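Local atomic coordinates of Lmo0812 protein (Listeria monocytogenes serovar 1/2a, PDB entry 4YF1), a protein that is a putative HD-domain pyrophosphohydrolase that may remove the 3'-diphosphate of guanosine-3',5'-bis(diphosphate). Residues F33-N38 with K121-T126; H59-V62 with E66-D69; A70-T75 with E79-V84; V84-E89 with L111-L116; L93-R98 with F143-D148. All blocks are in the same frame, centred on the assembly; numbering follows the deposited sequence. Where two conformers were deposited one is given.

Contact 1 (F33-N38 with K121-T126); sequences FSHPLN and KLDNLT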
# COMPACT_ATOMS: atom_id res chain seq x y z
N PHE A 33 6.96 -10.40 5.68
CA PHE A 33 7.78 -9.89 6.78
C PHE A 33 7.58 -8.41 7.03
O PHE A 33 8.50 -7.65 7.29
CB PHE A 33 9.25 -10.24 6.54
CG PHE A 33 9.45 -11.70 6.36
CD1 PHE A 33 9.54 -12.53 7.46
CD2 PHE A 33 9.45 -12.27 5.10
CE1 PHE A 33 9.67 -13.90 7.30
CE2 PHE A 33 9.57 -13.63 4.93
CZ PHE A 33 9.68 -14.45 6.03
N SER A 34 6.31 -8.03 6.94
CA SER A 34 5.85 -6.68 7.09
C SER A 34 4.36 -6.76 7.36
O SER A 34 3.64 -7.38 6.59
CB SER A 34 6.11 -5.92 5.79
OG SER A 34 5.45 -4.69 5.77
N HIS A 35 3.90 -6.17 8.45
CA HIS A 35 2.49 -6.19 8.81
C HIS A 35 1.59 -5.61 7.70
O HIS A 35 0.65 -6.27 7.30
CB HIS A 35 2.29 -5.49 10.18
CG HIS A 35 0.87 -5.43 10.63
ND1 HIS A 35 0.18 -6.55 11.05
CD2 HIS A 35 0.02 -4.39 10.77
CE1 HIS A 35 -1.04 -6.20 11.41
NE2 HIS A 35 -1.17 -4.89 11.25
N PRO A 36 1.90 -4.41 7.17
CA PRO A 36 1.03 -3.86 6.10
C PRO A 36 0.93 -4.74 4.86
O PRO A 36 -0.16 -4.87 4.31
CB PRO A 36 1.70 -2.53 5.75
CG PRO A 36 2.47 -2.15 6.97
CD PRO A 36 2.97 -3.45 7.54
N LEU A 37 2.05 -5.31 4.40
CA LEU A 37 2.03 -6.18 3.23
C LEU A 37 1.23 -7.45 3.50
O LEU A 37 0.49 -7.90 2.64
CB LEU A 37 3.46 -6.48 2.77
CG LEU A 37 4.16 -5.35 2.01
CD1 LEU A 37 3.54 -5.19 0.65
CD2 LEU A 37 4.14 -4.01 2.71
N ASN A 38 1.39 -8.02 4.69
CA ASN A 38 0.63 -9.23 5.04
C ASN A 38 -0.86 -8.99 5.20
O ASN A 38 -1.68 -9.83 4.83
CB ASN A 38 1.16 -9.90 6.36
CG ASN A 38 2.50 -10.61 6.19
OD1 ASN A 38 3.01 -10.81 5.09
ND2 ASN A 38 3.08 -11.06 7.33
N LYS A 121 -6.01 -7.66 12.95
CA LYS A 121 -5.88 -8.54 14.16
C LYS A 121 -5.38 -9.92 13.85
O LYS A 121 -4.70 -10.54 14.65
CB LYS A 121 -7.20 -8.68 14.91
CG LYS A 121 -7.39 -7.60 15.93
CD LYS A 121 -7.45 -6.25 15.31
CE LYS A 121 -6.77 -5.26 16.21
NZ LYS A 121 -7.14 -3.89 15.73
N LEU A 122 -5.79 -10.43 12.71
CA LEU A 122 -5.35 -11.75 12.27
C LEU A 122 -3.85 -11.82 12.08
O LEU A 122 -3.21 -12.74 12.59
CB LEU A 122 -6.08 -12.18 10.97
CG LEU A 122 -5.68 -13.51 10.33
CD1 LEU A 122 -5.71 -14.69 11.27
CD2 LEU A 122 -6.53 -13.82 9.08
N ASP A 123 -3.26 -10.86 11.37
CA ASP A 123 -1.82 -10.90 11.19
C ASP A 123 -1.11 -10.76 12.56
O ASP A 123 -0.10 -11.42 12.77
CB ASP A 123 -1.32 -9.82 10.25
CG ASP A 123 0.18 -9.95 9.99
OD1 ASP A 123 0.63 -10.98 9.41
OD2 ASP A 123 0.91 -9.02 10.35
N ASN A 124 -1.63 -9.90 13.43
CA ASN A 124 -1.05 -9.72 14.80
C ASN A 124 -1.07 -11.04 15.58
O ASN A 124 -0.04 -11.43 16.12
CB ASN A 124 -1.82 -8.66 15.60
CG ASN A 124 -1.59 -7.24 15.11
OD1 ASN A 124 -0.70 -6.97 14.29
ND2 ASN A 124 -2.40 -6.30 15.63
N LEU A 125 -2.22 -11.70 15.68
CA LEU A 125 -2.32 -12.98 16.40
C LEU A 125 -1.51 -14.11 15.76
O LEU A 125 -1.00 -15.01 16.47
CB LEU A 125 -3.74 -13.46 16.66
CG LEU A 125 -4.59 -12.71 17.65
CD1 LEU A 125 -5.74 -13.61 18.00
CD2 LEU A 125 -3.80 -12.33 18.90
N THR A 126 -1.38 -14.08 14.44
CA THR A 126 -0.53 -15.05 13.76
C THR A 126 0.90 -14.94 14.35
O THR A 126 1.52 -15.96 14.66
CB THR A 126 -0.53 -14.82 12.26
OG1 THR A 126 -1.86 -15.08 11.78
CG2 THR A 126 0.46 -15.75 11.56
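His35 and Asp123 meet through a short hydrogen bond, ND1 of His35 giving its proton to OD2 of Asp123 at 2.7 Å. The bond is moderately bent, 152° at the hydrogen, and uses the anti lone pair of the carboxylate oxygen, which sits at the imidazole edge, slightly tilted from the ring plane. Ring and carboxylate are clearly twisted against each other, and the two side chains run alongside in opposite senses. The other carboxylate oxygen, OD1 of Asp123, takes a longer bond of 3.2 Å from ND2 of Asn38, met on the syn side but 28° out of the carboxylate plane. The Asn38 side chain comes in roughly perpendicular to that of Asp123. With one donor on each oxygen, the buried carboxylate is fixed in rotation. It reaches both donors because its CG lies anti to the backbone N (chi1 -176°), directed out from helix 111-132 toward helix 35-45.

In the next shell, NE2 of His35 is hydrogen-bonded to Asp120, so carboxylates from one turn of the same helix hold both ring nitrogens. Asn38 is itself positioned by Gly29, whose carbonyl receives ND2, and by the backbone N of Tyr32, which donates to OD1. Ser34 occupies the N-cap position of helix 35-45, just ahead of His35. Together with His59, Asp60 and Asp120, His35 is consistent with the H...HD...D pattern of HD-domain hydrolases, though no metal is bound to these side chains here.

Contact 2 (H59-V62 with E66-D69); sequences HDAV and EMTD. With NA (sodium ion), chain E.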
# COMPACT_ATOMS: atom_id res chain seq x y z
N HIS A 59 -2.73 1.59 7.26
CA HIS A 59 -3.06 1.66 8.68
C HIS A 59 -1.85 1.99 9.57
O HIS A 59 -1.89 2.97 10.32
CB HIS A 59 -3.80 0.38 9.12
CG HIS A 59 -3.97 0.26 10.60
ND1 HIS A 59 -5.03 0.81 11.28
CD2 HIS A 59 -3.20 -0.36 11.54
CE1 HIS A 59 -4.92 0.54 12.57
NE2 HIS A 59 -3.82 -0.18 12.75
N ASP A 60 -0.78 1.20 9.47
CA ASP A 60 0.45 1.43 10.29
C ASP A 60 1.16 2.75 9.97
O ASP A 60 1.80 3.32 10.84
CB ASP A 60 1.49 0.33 10.09
CG ASP A 60 1.11 -0.99 10.72
OD1 ASP A 60 -0.00 -1.14 11.29
OD2 ASP A 60 1.97 -1.90 10.65
N ALA A 61 1.05 3.20 8.72
CA ALA A 61 1.68 4.46 8.30
C ALA A 61 1.10 5.63 9.07
O ALA A 61 1.83 6.53 9.50
CB ALA A 61 1.51 4.67 6.81
N VAL A 62 -0.23 5.63 9.25
CA VAL A 62 -0.89 6.71 9.98
C VAL A 62 -0.64 6.60 11.48
O VAL A 62 -0.31 7.60 12.12
CB VAL A 62 -2.41 6.71 9.77
CG1 VAL A 62 -3.05 7.86 10.55
CG2 VAL A 62 -2.73 6.84 8.31
N GLU A 66 4.46 10.06 11.25
CA GLU A 66 3.85 11.39 11.27
C GLU A 66 2.88 11.62 10.12
O GLU A 66 2.25 12.67 10.07
CB GLU A 66 4.93 12.49 11.31
CG GLU A 66 5.80 12.49 12.56
CD GLU A 66 5.00 12.63 13.86
OE1 GLU A 66 5.10 13.70 14.50
OE2 GLU A 66 4.26 11.69 14.24
N MSE A 67 2.74 10.66 9.22
CA MSE A 67 1.76 10.78 8.13
C MSE A 67 0.40 10.94 8.78
O MSE A 67 0.10 10.29 9.80
CB MSE A 67 1.80 9.56 7.21
CG MSE A 67 0.88 9.72 6.00
SE MSE A 67 1.11 8.19 4.76
CE MSE A 67 0.85 9.24 3.11
N THR A 68 -0.43 11.80 8.20
CA THR A 68 -1.75 12.13 8.74
C THR A 68 -2.91 11.81 7.79
O THR A 68 -2.70 11.46 6.63
CB THR A 68 -1.84 13.64 8.99
OG1 THR A 68 -1.81 14.34 7.73
CG2 THR A 68 -0.68 14.11 9.86
N ASP A 69 -4.12 11.98 8.31
CA ASP A 69 -5.34 11.83 7.53
C ASP A 69 -5.32 12.75 6.29
O ASP A 69 -5.71 12.35 5.20
CB ASP A 69 -6.56 12.19 8.38
CG ASP A 69 -7.86 12.16 7.59
OD1 ASP A 69 -8.42 11.07 7.39
OD2 ASP A 69 -8.32 13.23 7.18
NA NA E . 0.35 9.76 12.14
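Val62 and Met67 turn their backbone carbonyls toward one sodium ion; O of Val62 and O of Met67 lie 3.6 Å apart, and the cation between them offsets their mutual repulsion. The sodium is 2.2 Å from O of Val62 and 2.4 Å from O of Met67; the carbonyl of Thr65, in the turn between them, is its third protein ligand.

The close-packed side is made by the Met67 side chain. Met67, present as selenomethionine, starts out toward helix 50-64, its CB 3.8 Å from O of Ala61. CG is anti to the backbone N (chi1 -175°), and the extended chain carries SE alongside CB of Ala61 at 4.1 Å before bending at its last torsion. Ala61 of the second subunit also packs on Met67, burying this face at the dimer interface. The carbonyl of Ala61 has its own partner in the hydroxyl of Thr65.

Away from this packing the chain opens toward solvent at Glu66, whose exposed side chain points off from the helix. Thr68 also points away and N-caps helix 69-76. Three carbonyls round a sodium ion form a main-chain cation site, here closing the turn that leaves the helix carrying the probable HD pair His59-Asp60.

Contact 3 (A70-T75 with E79-V84); sequences ADIRAT and EVADLV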
# COMPACT_ATOMS: atom_id res chain seq x y z
N ALA A 70 -4.88 13.99 6.50
CA ALA A 70 -4.81 14.98 5.41
C ALA A 70 -3.84 14.55 4.30
O ALA A 70 -4.12 14.77 3.12
CB ALA A 70 -4.41 16.34 5.96
N ASP A 71 -2.70 13.97 4.69
CA ASP A 71 -1.72 13.44 3.71
C ASP A 71 -2.36 12.32 2.87
O ASP A 71 -2.21 12.29 1.65
CB ASP A 71 -0.48 12.89 4.41
CG ASP A 71 0.30 13.95 5.16
OD1 ASP A 71 0.39 15.10 4.67
OD2 ASP A 71 0.87 13.62 6.23
N ILE A 72 -3.07 11.39 3.52
CA ILE A 72 -3.73 10.31 2.77
C ILE A 72 -4.77 10.85 1.79
O ILE A 72 -4.82 10.39 0.65
CB ILE A 72 -4.37 9.26 3.70
CG1 ILE A 72 -3.25 8.60 4.52
CG2 ILE A 72 -5.11 8.19 2.89
CD1 ILE A 72 -3.73 7.53 5.46
N ARG A 73 -5.58 11.82 2.21
CA ARG A 73 -6.60 12.41 1.33
C ARG A 73 -6.00 13.06 0.12
O ARG A 73 -6.51 12.88 -0.97
CB ARG A 73 -7.47 13.46 2.04
CG ARG A 73 -8.44 12.84 2.99
CD ARG A 73 -9.30 13.81 3.79
NE ARG A 73 -9.81 12.98 4.87
CZ ARG A 73 -10.80 12.10 4.75
NH1 ARG A 73 -11.52 11.99 3.63
NH2 ARG A 73 -11.10 11.34 5.80
N ALA A 74 -4.93 13.83 0.33
CA ALA A 74 -4.26 14.55 -0.75
C ALA A 74 -3.66 13.62 -1.80
O ALA A 74 -3.76 13.90 -2.98
CB ALA A 74 -3.16 15.46 -0.20
N THR A 75 -3.06 12.51 -1.36
CA THR A 75 -2.40 11.57 -2.29
C THR A 75 -3.29 10.44 -2.83
O THR A 75 -3.27 10.16 -4.03
CB THR A 75 -1.16 10.97 -1.62
OG1 THR A 75 -0.25 12.03 -1.30
CG2 THR A 75 -0.45 10.00 -2.55
N GLU A 79 -11.97 8.30 -0.48
CA GLU A 79 -12.45 6.94 -0.23
C GLU A 79 -11.45 6.14 0.59
O GLU A 79 -11.83 5.52 1.59
CB GLU A 79 -12.74 6.16 -1.52
CG GLU A 79 -13.99 6.58 -2.26
CD GLU A 79 -14.38 5.59 -3.36
OE1 GLU A 79 -14.54 6.02 -4.53
OE2 GLU A 79 -14.50 4.38 -3.07
N VAL A 80 -10.19 6.12 0.15
CA VAL A 80 -9.14 5.44 0.92
C VAL A 80 -8.95 6.12 2.30
O VAL A 80 -8.84 5.43 3.33
CB VAL A 80 -7.83 5.41 0.11
CG1 VAL A 80 -6.65 4.96 0.95
CG2 VAL A 80 -8.00 4.52 -1.11
N ALA A 81 -8.93 7.46 2.33
CA ALA A 81 -8.75 8.19 3.59
C ALA A 81 -9.84 7.82 4.60
O ALA A 81 -9.55 7.56 5.76
CB ALA A 81 -8.72 9.68 3.36
N ASP A 82 -11.08 7.71 4.12
CA ASP A 82 -12.20 7.34 4.98
C ASP A 82 -12.13 5.92 5.47
O ASP A 82 -12.51 5.63 6.62
CB ASP A 82 -13.54 7.57 4.28
CG ASP A 82 -13.87 9.05 4.13
OD1 ASP A 82 -13.20 9.89 4.78
OD2 ASP A 82 -14.79 9.36 3.34
N LEU A 83 -11.67 5.02 4.62
CA LEU A 83 -11.53 3.62 5.04
C LEU A 83 -10.45 3.54 6.15
O LEU A 83 -10.63 2.89 7.17
CB LEU A 83 -11.22 2.71 3.84
CG LEU A 83 -12.41 2.44 2.90
CD1 LEU A 83 -11.95 1.79 1.61
CD2 LEU A 83 -13.44 1.56 3.61
N VAL A 84 -9.35 4.24 5.94
CA VAL A 84 -8.26 4.28 6.91
C VAL A 84 -8.72 4.86 8.25
O VAL A 84 -8.44 4.29 9.32
CB VAL A 84 -7.06 5.09 6.37
CG1 VAL A 84 -6.04 5.35 7.47
CG2 VAL A 84 -6.40 4.32 5.25
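Helices 70-75 and 79-84 run nearly antiparallel, 152° between their directions, with axes 8.3 Å apart at closest approach and Arg73 beside Ala81 in register. Ile72 supplies the buried half of the interface. Its CG2 branch, anti to the backbone N, lies against the backbone of Ala81, 3.7 Å from CA, and also touches CG1 of Val80. The other branch, ending in CD1, meets CG1 of Val84 tip to tip at 3.8 Å. Val62 of helix 50-64 packs against both Ile72 and Val84, extending this apolar layer.

Arg73 borders the pair on the outer side. CB of Ala81 lies over one face of its guanidinium, facing the centre. At the edge of that group NH1 and NH2 both donate to a single oxygen, OD1 of Asp82, NH2 at 2.7 Å. The oxygen lies in the guanidinium plane, while the carboxylate is twisted 51° from it. Asp69 and Asp78 also form salt bridges with Arg73, so three acidic residues share the guanidinium, which probably favours its charged form. The arrangement is an antiparallel helical hairpin with a short connection, apolar inside and salt-bridged along its outer edge, within the all-helical HD domain.

Contact 4 (V84-E89 with L111-L116); sequences VASHTE and LEEKAL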
# COMPACT_ATOMS: atom_id res chain seq x y z
N VAL A 84 -9.35 4.24 5.94
CA VAL A 84 -8.26 4.28 6.91
C VAL A 84 -8.72 4.86 8.25
O VAL A 84 -8.44 4.29 9.32
CB VAL A 84 -7.06 5.09 6.37
CG1 VAL A 84 -6.04 5.35 7.47
CG2 VAL A 84 -6.40 4.32 5.25
N ALA A 85 -9.42 5.99 8.19
CA ALA A 85 -9.91 6.64 9.40
C ALA A 85 -10.87 5.78 10.17
O ALA A 85 -10.94 5.90 11.40
CB ALA A 85 -10.57 7.98 9.07
N SER A 86 -11.62 4.90 9.48
CA SER A 86 -12.59 4.05 10.18
C SER A 86 -11.96 3.14 11.26
O SER A 86 -12.62 2.85 12.25
CB SER A 86 -13.40 3.20 9.21
OG SER A 86 -12.66 2.11 8.66
N HIS A 87 -10.70 2.75 11.11
CA HIS A 87 -10.03 1.86 12.09
C HIS A 87 -8.84 2.46 12.85
O HIS A 87 -8.17 1.76 13.61
CB HIS A 87 -9.60 0.57 11.39
CG HIS A 87 -8.77 -0.34 12.25
ND1 HIS A 87 -8.93 -0.43 13.61
CD2 HIS A 87 -7.87 -1.30 11.91
CE1 HIS A 87 -8.11 -1.35 14.09
NE2 HIS A 87 -7.47 -1.90 13.08
N THR A 88 -8.60 3.75 12.67
CA THR A 88 -7.45 4.42 13.29
C THR A 88 -7.84 4.76 14.73
O THR A 88 -8.93 5.26 14.96
CB THR A 88 -7.09 5.74 12.56
OG1 THR A 88 -6.72 5.47 11.21
CG2 THR A 88 -5.93 6.47 13.25
N GLU A 89 -6.95 4.48 15.68
CA GLU A 89 -7.21 4.78 17.09
C GLU A 89 -6.89 6.24 17.38
O GLU A 89 -6.01 6.82 16.77
CB GLU A 89 -6.34 3.89 18.00
CG GLU A 89 -6.66 2.40 17.96
CD GLU A 89 -5.78 1.57 18.91
OE1 GLU A 89 -4.74 2.06 19.39
OE2 GLU A 89 -6.13 0.39 19.14
N LEU A 111 -19.13 -4.17 5.65
CA LEU A 111 -18.23 -5.34 5.42
C LEU A 111 -16.76 -4.96 5.26
O LEU A 111 -15.87 -5.60 5.90
CB LEU A 111 -18.69 -6.22 4.25
CG LEU A 111 -17.80 -7.44 3.90
CD1 LEU A 111 -17.63 -8.37 5.07
CD2 LEU A 111 -18.35 -8.20 2.68
N GLU A 112 -16.50 -3.91 4.48
CA GLU A 112 -15.11 -3.43 4.27
C GLU A 112 -14.46 -2.98 5.58
O GLU A 112 -13.31 -3.37 5.90
CB GLU A 112 -15.07 -2.30 3.26
CG GLU A 112 -15.54 -2.77 1.89
CD GLU A 112 -15.51 -1.69 0.84
OE1 GLU A 112 -15.46 -0.49 1.19
OE2 GLU A 112 -15.56 -2.05 -0.36
N GLU A 113 -15.20 -2.18 6.35
CA GLU A 113 -14.70 -1.68 7.65
C GLU A 113 -14.41 -2.81 8.60
O GLU A 113 -13.40 -2.75 9.31
CB GLU A 113 -15.69 -0.68 8.24
CG GLU A 113 -15.87 0.53 7.32
CD GLU A 113 -17.05 1.43 7.66
OE1 GLU A 113 -18.13 0.92 8.07
OE2 GLU A 113 -16.89 2.65 7.46
N LYS A 114 -15.28 -3.81 8.64
CA LYS A 114 -15.06 -5.00 9.50
C LYS A 114 -13.83 -5.76 9.03
O LYS A 114 -12.98 -6.15 9.82
CB LYS A 114 -16.27 -5.93 9.43
CG LYS A 114 -17.52 -5.36 10.08
CD LYS A 114 -18.72 -6.20 9.75
CE LYS A 114 -19.95 -5.85 10.59
NZ LYS A 114 -20.00 -6.72 11.81
N ALA A 115 -13.68 -5.89 7.72
CA ALA A 115 -12.56 -6.67 7.19
C ALA A 115 -11.21 -6.03 7.51
O ALA A 115 -10.23 -6.75 7.76
CB ALA A 115 -12.72 -6.87 5.68
N LEU A 116 -11.15 -4.70 7.51
CA LEU A 116 -9.90 -4.00 7.80
C LEU A 116 -9.43 -4.29 9.22
O LEU A 116 -8.22 -4.52 9.48
CB LEU A 116 -10.11 -2.52 7.65
CG LEU A 116 -10.18 -2.13 6.17
CD1 LEU A 116 -10.89 -0.78 6.08
CD2 LEU A 116 -8.79 -2.08 5.58
O HOH W 1 -13.26 0.03 10.33
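A chi1 of 74° swings OG of Ser86 between its own backbone N and carbonyl carbon, from where it faces helix 111-132 beside Glu113. Glu113 has CG anti to the carbonyl carbon (chi1 -61°) and is extended beyond it, which lays its methylenes alongside the serine. The nearest approach is OG of Ser86 to CG of Glu113, 3.8 Å, a van der Waals contact; the carboxylate oxygen OE2 of Glu113 lies 3.9 Å from CB of Ser86. No direct hydrogen bond joins the two segments. One water does so instead, donating to OG of Ser86 at 2.7 Å and to the backbone O of Glu113 at 3.0 Å.

The hydroxyl of Ser86 also bonds to the carbonyl of Leu83 one turn back in its own helix, so OG is held by its helix as well as by the water. The carboxylate of Glu113 turns to the backbone N of Asn110 ahead of its helix. Deeper in, Leu116 points toward the other segment and places CD1 4.3 Å from OG of Ser86, while its carbonyl faces the His87 imidazole obliquely. In the conformer modelled here, one of two, the His87 ring also stacks on His59 and touches Ile117 and Lys121, which puts the buried end of the contact beside the putative HD cluster. Gln105 of helix 95-108 packs on both Ser86 and Glu113.

With the polar ends of Ser86 and Glu113 engaged within or next to their own helices, the chemistry implies a join made by weak packing and one bridging water rather than by charge pairing.

Contact 5 (L93-R98 with F143-D148); sequences LSWEER and FKRGYD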
# COMPACT_ATOMS: atom_id res chain seq x y z
N LEU A 93 -6.46 8.56 23.91
CA LEU A 93 -7.36 7.81 24.80
C LEU A 93 -6.66 6.60 25.40
O LEU A 93 -5.69 6.10 24.83
CB LEU A 93 -8.57 7.34 24.02
CG LEU A 93 -9.35 8.45 23.31
CD1 LEU A 93 -10.50 7.91 22.47
CD2 LEU A 93 -9.86 9.48 24.31
N SER A 94 -7.15 6.13 26.54
CA SER A 94 -6.55 4.97 27.21
C SER A 94 -6.71 3.71 26.33
O SER A 94 -7.57 3.67 25.42
CB SER A 94 -7.20 4.72 28.57
OG SER A 94 -8.51 4.19 28.41
N TRP A 95 -5.89 2.70 26.59
CA TRP A 95 -5.92 1.44 25.85
C TRP A 95 -7.30 0.82 25.93
O TRP A 95 -7.91 0.49 24.89
CB TRP A 95 -4.87 0.46 26.40
CG TRP A 95 -4.60 -0.83 25.57
CD1 TRP A 95 -3.59 -1.04 24.66
CD2 TRP A 95 -5.31 -2.06 25.66
NE1 TRP A 95 -3.61 -2.33 24.22
CE2 TRP A 95 -4.67 -2.98 24.79
CE3 TRP A 95 -6.44 -2.48 26.37
CZ2 TRP A 95 -5.14 -4.29 24.62
CZ3 TRP A 95 -6.89 -3.81 26.22
CH2 TRP A 95 -6.24 -4.69 25.37
N GLU A 96 -7.85 0.73 27.13
CA GLU A 96 -9.21 0.16 27.29
C GLU A 96 -10.29 0.92 26.45
O GLU A 96 -11.18 0.29 25.87
CB GLU A 96 -9.60 0.15 28.74
CG GLU A 96 -8.90 -0.91 29.55
CD GLU A 96 -9.08 -0.69 31.04
OE1 GLU A 96 -8.57 0.33 31.54
OE2 GLU A 96 -9.76 -1.50 31.69
N GLU A 97 -10.17 2.24 26.38
CA GLU A 97 -11.15 3.03 25.65
C GLU A 97 -10.95 2.84 24.14
O GLU A 97 -11.92 2.67 23.41
CB GLU A 97 -11.13 4.51 26.10
CG GLU A 97 -11.69 4.69 27.51
CD GLU A 97 -11.75 6.14 28.01
OE1 GLU A 97 -11.56 7.10 27.22
OE2 GLU A 97 -11.99 6.32 29.23
N ARG A 98 -9.69 2.86 23.69
CA ARG A 98 -9.39 2.67 22.25
C ARG A 98 -9.90 1.32 21.78
O ARG A 98 -10.49 1.15 20.73
CB ARG A 98 -7.88 2.77 22.01
CG ARG A 98 -7.32 4.17 22.19
CD ARG A 98 -5.84 4.30 21.88
NE ARG A 98 -4.96 3.94 23.02
CZ ARG A 98 -4.04 2.98 23.06
NH1 ARG A 98 -3.32 2.81 24.17
NH2 ARG A 98 -3.79 2.19 22.02
N PHE A 143 1.90 -11.04 27.34
CA PHE A 143 1.37 -9.70 26.94
C PHE A 143 1.70 -8.55 27.88
O PHE A 143 1.38 -8.61 29.09
CB PHE A 143 -0.14 -9.78 26.80
CG PHE A 143 -0.60 -10.71 25.72
CD1 PHE A 143 -0.58 -10.31 24.39
CD2 PHE A 143 -1.10 -11.97 26.03
CE1 PHE A 143 -1.02 -11.15 23.39
CE2 PHE A 143 -1.54 -12.83 25.03
CZ PHE A 143 -1.51 -12.41 23.70
N LYS A 144 2.27 -7.48 27.34
CA LYS A 144 2.58 -6.31 28.15
C LYS A 144 1.31 -5.71 28.78
O LYS A 144 1.38 -5.19 29.91
CB LYS A 144 3.37 -5.24 27.37
CG LYS A 144 3.82 -4.04 28.22
CD LYS A 144 4.68 -4.47 29.42
CE LYS A 144 5.08 -3.32 30.32
NZ LYS A 144 5.86 -2.27 29.61
N ARG A 145 0.17 -5.76 28.08
CA ARG A 145 -1.07 -5.24 28.65
C ARG A 145 -1.77 -6.30 29.53
O ARG A 145 -2.86 -6.08 30.04
CB ARG A 145 -2.04 -4.82 27.51
CG ARG A 145 -2.74 -3.51 27.79
CD ARG A 145 -1.75 -2.37 27.89
NE ARG A 145 -0.77 -2.43 26.80
CZ ARG A 145 0.51 -2.04 26.87
NH1 ARG A 145 1.05 -1.62 28.04
NH2 ARG A 145 1.28 -2.17 25.79
N GLY A 146 -1.15 -7.48 29.66
CA GLY A 146 -1.71 -8.54 30.47
C GLY A 146 -2.67 -9.43 29.72
O GLY A 146 -3.36 -9.00 28.77
N TYR A 147 -2.74 -10.68 30.17
CA TYR A 147 -3.61 -11.68 29.56
C TYR A 147 -5.11 -11.36 29.55
O TYR A 147 -5.79 -11.52 28.50
CB TYR A 147 -3.39 -13.02 30.29
CG TYR A 147 -4.22 -14.17 29.75
CD1 TYR A 147 -3.75 -14.96 28.72
CD2 TYR A 147 -5.47 -14.47 30.30
CE1 TYR A 147 -4.49 -16.02 28.22
CE2 TYR A 147 -6.23 -15.53 29.81
CZ TYR A 147 -5.72 -16.32 28.78
OH TYR A 147 -6.45 -17.38 28.29
N ASP A 148 -5.64 -10.94 30.69
CA ASP A 148 -7.07 -10.70 30.82
C ASP A 148 -7.57 -9.67 29.78
O ASP A 148 -8.57 -9.93 29.07
CB ASP A 148 -7.41 -10.19 32.21
CG ASP A 148 -7.10 -11.20 33.30
OD1 ASP A 148 -6.86 -12.38 33.01
OD2 ASP A 148 -7.12 -10.79 34.47
O HOH W 2 -0.44 -3.59 23.86
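Arg145 lays its aliphatic chain over one face of the Trp95 indole, and this single pair makes the whole direct contact. CG of Arg145 stands 3.6 Å from the centroid of the five-membered ring of Trp95 and only 13° off the ring normal, a clear CH-pi interaction. The same carbon is 3.6 Å from CE2 of Trp95, over the bond shared by the two rings, while CD and NE run on toward the CD1 side, with NE of Arg145 3.8 Å from CD1 of Trp95. Bends at chi2 and chi3 fold the arginine so that its methylenes rest on the indole. The guanidinium does not stack: its plane is turned 53° from the ring. Instead, NH2 of Arg145 donates to a water at 2.9 Å, and NE1 of Trp95 also gives that water a weak bond.

Trp95 is the first residue of helix 95-108, just past Ser94, whose OG caps the helix by accepting from N of Glu97. Arg145 belongs to a type I turn, Phe143 to Gly146, leading into helix 147-160; Gly146, with its positive phi, is the N-cap there. Lys99 lies near the indole in a cation-pi contact, and Leu149, Gln150 and Trp152 of helix 147-160 pack on it too. Thus a tryptophan at one helix start is covered by an arginine from the turn before another, a CH-pi contact on the domain surface that joins the N-terminal ends of two helices.

Contacts 2 and 3 are the buried ones and share an apolar layer, in which Val62 packs on Ile72 and Val84; Val84 also belongs to contact 4. Contacts 1 and 4 are partly buried, both use helix 111-132 and lie on opposite sides of the chain's centre, Lys121 touching the modelled conformer of His87 between them. Contact 5 lies at the surface, tied to contact 4 by a salt bridge from Arg98 to Glu89. Chemistry follows place: a carboxylate held by a histidine and an asparagine near the putative HD site in contact 1, carbonyls and sodium in contact 2, a salt-bridged outer edge in contact 3, water-mediated joining in contact 4 and CH-pi packing in contact 5. Contacts 1, 2 and 3 also touch the second subunit.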